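Local structure of protein-tyrosine-phosphatase (Vibrio vulnificus, 7DHF) at residues 94-97 with 98-101; 131-134 with 135-139. The protein probably removes phosphate from phosphotyrosine in proteins, as a low-molecular-weight protein tyrosine phosphatase. The protein carries 1 engineered substitution. All coordinates share one frame; numbering follows the deposited sequence.

Interaction 1: 94-97 with 98-101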
loop_
_atom_site.group_PDB
_atom_site.type_symbol
_atom_site.label_atom_id
_atom_site.label_comp_id
_atom_site.label_asym_id
_atom_site.label_seq_id
_atom_site.Cartn_x
_atom_site.Cartn_y
_atom_site.Cartn_z
ATOM N N MET A 94 -8.053 -6.004 6.904
ATOM C CA MET A 94 -7.686 -5.981 8.316
ATOM C C MET A 94 -7.846 -7.355 8.952
ATOM O O MET A 94 -6.967 -7.817 9.687
ATOM C CB MET A 94 -8.520 -4.940 9.059
ATOM C CG MET A 94 -8.283 -3.526 8.579
ATOM S SD MET A 94 -8.925 -2.314 9.740
ATOM C CE MET A 94 -8.704 -0.806 8.801
ATOM N N GLU A 95 -8.969 -8.024 8.688
ATOM C CA GLU A 95 -9.181 -9.344 9.276
ATOM C C GLU A 95 -8.191 -10.360 8.720
ATOM O O GLU A 95 -7.686 -11.213 9.461
ATOM C CB GLU A 95 -10.627 -9.798 9.064
ATOM C CG GLU A 95 -11.623 -9.107 9.987
ATOM C CD GLU A 95 -13.021 -9.689 9.894
ATOM O OE1 GLU A 95 -13.217 -10.658 9.131
ATOM O OE2 GLU A 95 -13.926 -9.177 10.588
ATOM N N ALA A 96 -7.891 -10.283 7.422
ATOM C CA ALA A 96 -6.879 -11.165 6.854
ATOM C C ALA A 96 -5.511 -10.882 7.462
ATOM O O ALA A 96 -4.729 -11.806 7.713
ATOM C CB ALA A 96 -6.835 -10.998 5.335
ATOM N N LEU A 97 -5.210 -9.608 7.716
ATOM C CA LEU A 97 -3.934 -9.247 8.325
ATOM C C LEU A 97 -3.834 -9.780 9.748
ATOM O O LEU A 97 -2.801 -10.331 10.144
ATOM C CB LEU A 97 -3.764 -7.728 8.304
ATOM C CG LEU A 97 -2.465 -7.186 8.904
ATOM C CD1 LEU A 97 -1.982 -5.986 8.105
ATOM C CD2 LEU A 97 -2.633 -6.808 10.366
ATOM N N THR A 98 -4.899 -9.617 10.537
ATOM C CA THR A 98 -4.862 -10.047 11.930
ATOM C C THR A 98 -4.832 -11.563 12.070
ATOM O O THR A 98 -4.379 -12.065 13.103
ATOM C CB THR A 98 -6.039 -9.449 12.701
ATOM O OG1 THR A 98 -7.267 -9.778 12.043
ATOM C CG2 THR A 98 -5.900 -7.936 12.793
ATOM N N GLN A 99 -5.304 -12.304 11.064
ATOM C CA GLN A 99 -5.069 -13.743 11.043
ATOM C C GLN A 99 -3.575 -14.041 11.055
ATOM O O GLN A 99 -3.124 -14.988 11.709
ATOM C CB GLN A 99 -5.710 -14.364 9.802
ATOM C CG GLN A 99 -7.222 -14.485 9.855
ATOM C CD GLN A 99 -7.796 -15.084 8.583
ATOM O OE1 GLN A 99 -7.338 -14.785 7.480
ATOM N NE2 GLN A 99 -8.797 -15.944 8.733
ATOM N N ILE A 100 -2.794 -13.236 10.333
ATOM C CA ILE A 100 -1.351 -13.436 10.261
ATOM C C ILE A 100 -0.660 -12.827 11.475
ATOM O O ILE A 100 0.259 -13.427 12.044
ATOM C CB ILE A 100 -0.815 -12.846 8.941
ATOM C CG1 ILE A 100 -1.419 -13.578 7.740
ATOM C CG2 ILE A 100 0.710 -12.916 8.897
ATOM C CD1 ILE A 100 -1.217 -12.864 6.417
ATOM N N ALA A 101 -1.088 -11.636 11.885
ATOM C CA ALA A 101 -0.431 -10.878 12.949
ATOM C C ALA A 101 -1.496 -10.282 13.855
ATOM O O ALA A 101 -1.800 -9.084 13.782
ATOM C CB ALA A 101 0.456 -9.777 12.364
HETATM O O HOH W 1 -5.064 -14.039 6.209
#

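Interaction 2: 131-134 with 135-139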
loop_
_atom_site.group_PDB
_atom_site.type_symbol
_atom_site.label_atom_id
_atom_site.label_comp_id
_atom_site.label_asym_id
_atom_site.label_seq_id
_atom_site.Cartn_x
_atom_site.Cartn_y
_atom_site.Cartn_z
ATOM N N PHE A 131 -6.060 1.789 -13.471
ATOM C CA PHE A 131 -4.865 2.238 -12.767
ATOM C C PHE A 131 -4.918 3.737 -12.490
ATOM O O PHE A 131 -4.441 4.197 -11.446
ATOM C CB PHE A 131 -3.618 1.854 -13.565
ATOM C CG PHE A 131 -3.283 0.391 -13.481
ATOM C CD1 PHE A 131 -2.393 -0.075 -12.529
ATOM C CD2 PHE A 131 -3.867 -0.519 -14.347
ATOM C CE1 PHE A 131 -2.088 -1.416 -12.444
ATOM C CE2 PHE A 131 -3.566 -1.866 -14.266
ATOM C CZ PHE A 131 -2.675 -2.314 -13.313
ATOM N N VAL A 132 -5.488 4.514 -13.412
ATOM C CA VAL A 132 -5.661 5.944 -13.174
ATOM C C VAL A 132 -6.618 6.177 -12.010
ATOM O O VAL A 132 -6.384 7.045 -11.159
ATOM C CB VAL A 132 -6.127 6.650 -14.463
ATOM C CG1 VAL A 132 -6.501 8.103 -14.185
ATOM C CG2 VAL A 132 -5.041 6.578 -15.523
ATOM N N HIS A 133 -7.708 5.409 -11.953
ATOM C CA HIS A 133 -8.657 5.538 -10.852
ATOM C C HIS A 133 -8.002 5.177 -9.526
ATOM O O HIS A 133 -8.158 5.888 -8.525
ATOM C CB HIS A 133 -9.871 4.645 -11.112
ATOM C CG HIS A 133 -10.852 4.611 -9.982
ATOM N ND1 HIS A 133 -11.604 5.707 -9.613
ATOM C CD2 HIS A 133 -11.210 3.611 -9.141
ATOM C CE1 HIS A 133 -12.379 5.384 -8.595
ATOM N NE2 HIS A 133 -12.160 4.118 -8.288
ATOM N N ALA A 134 -7.262 4.066 -9.497
ATOM C CA ALA A 134 -6.577 3.671 -8.272
ATOM C C ALA A 134 -5.576 4.732 -7.841
ATOM O O ALA A 134 -5.511 5.089 -6.658
ATOM C CB ALA A 134 -5.881 2.324 -8.469
ATOM N N TYR A 135 -4.793 5.260 -8.787
ATOM C CA TYR A 135 -3.819 6.284 -8.431
ATOM C C TYR A 135 -4.506 7.516 -7.860
ATOM O O TYR A 135 -4.032 8.102 -6.880
ATOM C CB TYR A 135 -2.948 6.667 -9.631
ATOM C CG TYR A 135 -1.810 7.562 -9.206
ATOM C CD1 TYR A 135 -0.581 7.026 -8.856
ATOM C CD2 TYR A 135 -1.983 8.937 -9.095
ATOM C CE1 TYR A 135 0.454 7.829 -8.432
ATOM C CE2 TYR A 135 -0.950 9.751 -8.668
ATOM C CZ TYR A 135 0.266 9.191 -8.339
ATOM O OH TYR A 135 1.302 9.987 -7.911
ATOM N N GLN A 136 -5.624 7.926 -8.462
ATOM C CA GLN A 136 -6.340 9.099 -7.973
ATOM C C GLN A 136 -6.743 8.929 -6.514
ATOM O O GLN A 136 -6.510 9.817 -5.685
ATOM C CB GLN A 136 -7.573 9.352 -8.840
ATOM C CG GLN A 136 -8.371 10.582 -8.435
ATOM C CD GLN A 136 -7.613 11.871 -8.675
ATOM O OE1 GLN A 136 -6.812 11.966 -9.604
ATOM N NE2 GLN A 136 -7.862 12.870 -7.838
ATOM N N LEU A 137 -7.367 7.796 -6.183
ATOM C CA LEU A 137 -7.777 7.560 -4.803
ATOM C C LEU A 137 -6.572 7.481 -3.880
ATOM O O LEU A 137 -6.590 8.034 -2.775
ATOM C CB LEU A 137 -8.612 6.283 -4.709
ATOM C CG LEU A 137 -9.963 6.297 -5.426
ATOM C CD1 LEU A 137 -10.633 4.937 -5.311
ATOM C CD2 LEU A 137 -10.877 7.387 -4.884
ATOM N N ILE A 138 -5.516 6.786 -4.306
ATOM C CA ILE A 138 -4.314 6.680 -3.483
ATOM C C ILE A 138 -3.723 8.059 -3.233
ATOM O O ILE A 138 -3.327 8.388 -2.108
ATOM C CB ILE A 138 -3.306 5.719 -4.142
ATOM C CG1 ILE A 138 -3.839 4.286 -4.084
ATOM C CG2 ILE A 138 -1.936 5.819 -3.475
ATOM C CD1 ILE A 138 -3.052 3.293 -4.915
ATOM N N ASP A 139 -3.667 8.890 -4.275
ATOM C CA ASP A 139 -3.112 10.233 -4.146
ATOM C C ASP A 139 -3.924 11.067 -3.158
ATOM O O ASP A 139 -3.373 11.653 -2.219
ATOM C CB ASP A 139 -3.087 10.887 -5.530
ATOM C CG ASP A 139 -2.355 12.212 -5.548
ATOM O OD1 ASP A 139 -1.606 12.504 -4.594
ATOM O OD2 ASP A 139 -2.520 12.956 -6.539
#

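Interaction 1: 94-97 with 98-101
Thr98 and Gln99 reach back one turn to the carbonyls of Met94 and Glu95, and these backbone bonds run through the C-terminal part of helix 92-100. Thr98 N gives a hydrogen bond to Met94 O at 2.9 Å, and Gln99 N one to Glu95 O at 3.1 Å. Farther along, Leu97 O takes Ala101 N at 2.8 Å, with the donor in the carbonyl plane, and also receives a weak bond from Ile100 N, bent to 126°.

The side-chain polar contacts are two. Set between the backbone N and the carbonyl carbon (chi1 55°), Thr98 OG1 faces the preceding turn, 3.0 Å from Glu95 O and 3.1 Å from Met94 O; its single proton could go to one or the other. Gln99 runs its extended chain past Glu95 O, bringing OE1 beside Ala96, and a bridging water donates to both Gln99 OE1 and Ala96 O, each at 2.7 Å.

Carbon of the Ile100 side chain lies against a backbone oxygen: Ile100 CG1 is 3.8 Å from Ala96 O. Helix 92-100 is the crossover of a beta-alpha-beta unit, and Met94 and Leu97 pack on its strands 85-88 and 108-110, while Ala101 meets helix 77-80.

Interaction 2: 131-134 with 135-139
Ala134 and Ile138 meet one turn apart on the buried side of helix 128-146. Ala134 has the most surface buried here, chiefly against the backbone that follows it. Its carbonyl is the busy atom: Ala134 O accepts the hydrogen bond of Ile138 N at 2.9 Å, with the N-H pointing almost straight at it (166°), and the Ile138 side chain lies close beside the same oxygen. CG1 of Ile138, placed beside its own backbone N (chi1 -69°), comes to 3.2 Å from Ala134 O.

Tyr135 leans on the turn before it. Its N bonds to Phe131 O at 2.9 Å, and its CB sits 3.4 Å from that oxygen. The ring then runs away from this turn, with CG anti to the backbone N (chi1 -171°), toward helices 18-29 and 54-61, touching Thr21, Val25 and Val59. Phe131 packs on helix 54-61 too, through Met55, Ala56 and Val59.

Exposed His133 makes a side-chain contact with buried Leu137. The end of the imidazole comes back toward the next turn, with NE2 3.4 Å from Leu137 CD1, while Leu137 CG lies 4.0 Å above one face of the His133 ring, displaced toward the rim. The same two residues are joined through the backbone: Leu137 N bonds to His133 O at 3.1 Å. Gln136 N completes the backbone set on Val132 O, and Gln136 NE2 turns onward to Glu140.

This is regular alpha helix, each N-H bonded to the carbonyl four residues back, in the long C-terminal helix of the low-molecular-weight phosphatase fold. Its inner face borders the predicted active site: Ile138 touches Arg18, and Phe131 lies near Asp122, the predicted proton donor.

From the N terminus, the chain lays down strand 7-12, helix 18-29 and strand 34-39 before it comes to either contact. Interaction 1 follows strand 85-88 and is complete before strand 108-110 begins; interaction 2 comes later, in helix 128-146. They run in series, neither enclosing nor crossing the other, and each links residues only three to four apart along the chain, closing no long loop. The centres of interactions 1 and 2 are about 25 Å apart, on opposite sides of the chain's centre. Between interactions 1 and 2 the nearest atoms are about 15 Å apart. Residues 94-101 belong with the strands 85-88 and 108-110 of the parallel sheet, whereas residues 131-139 pack against helices 18-29 and 54-61.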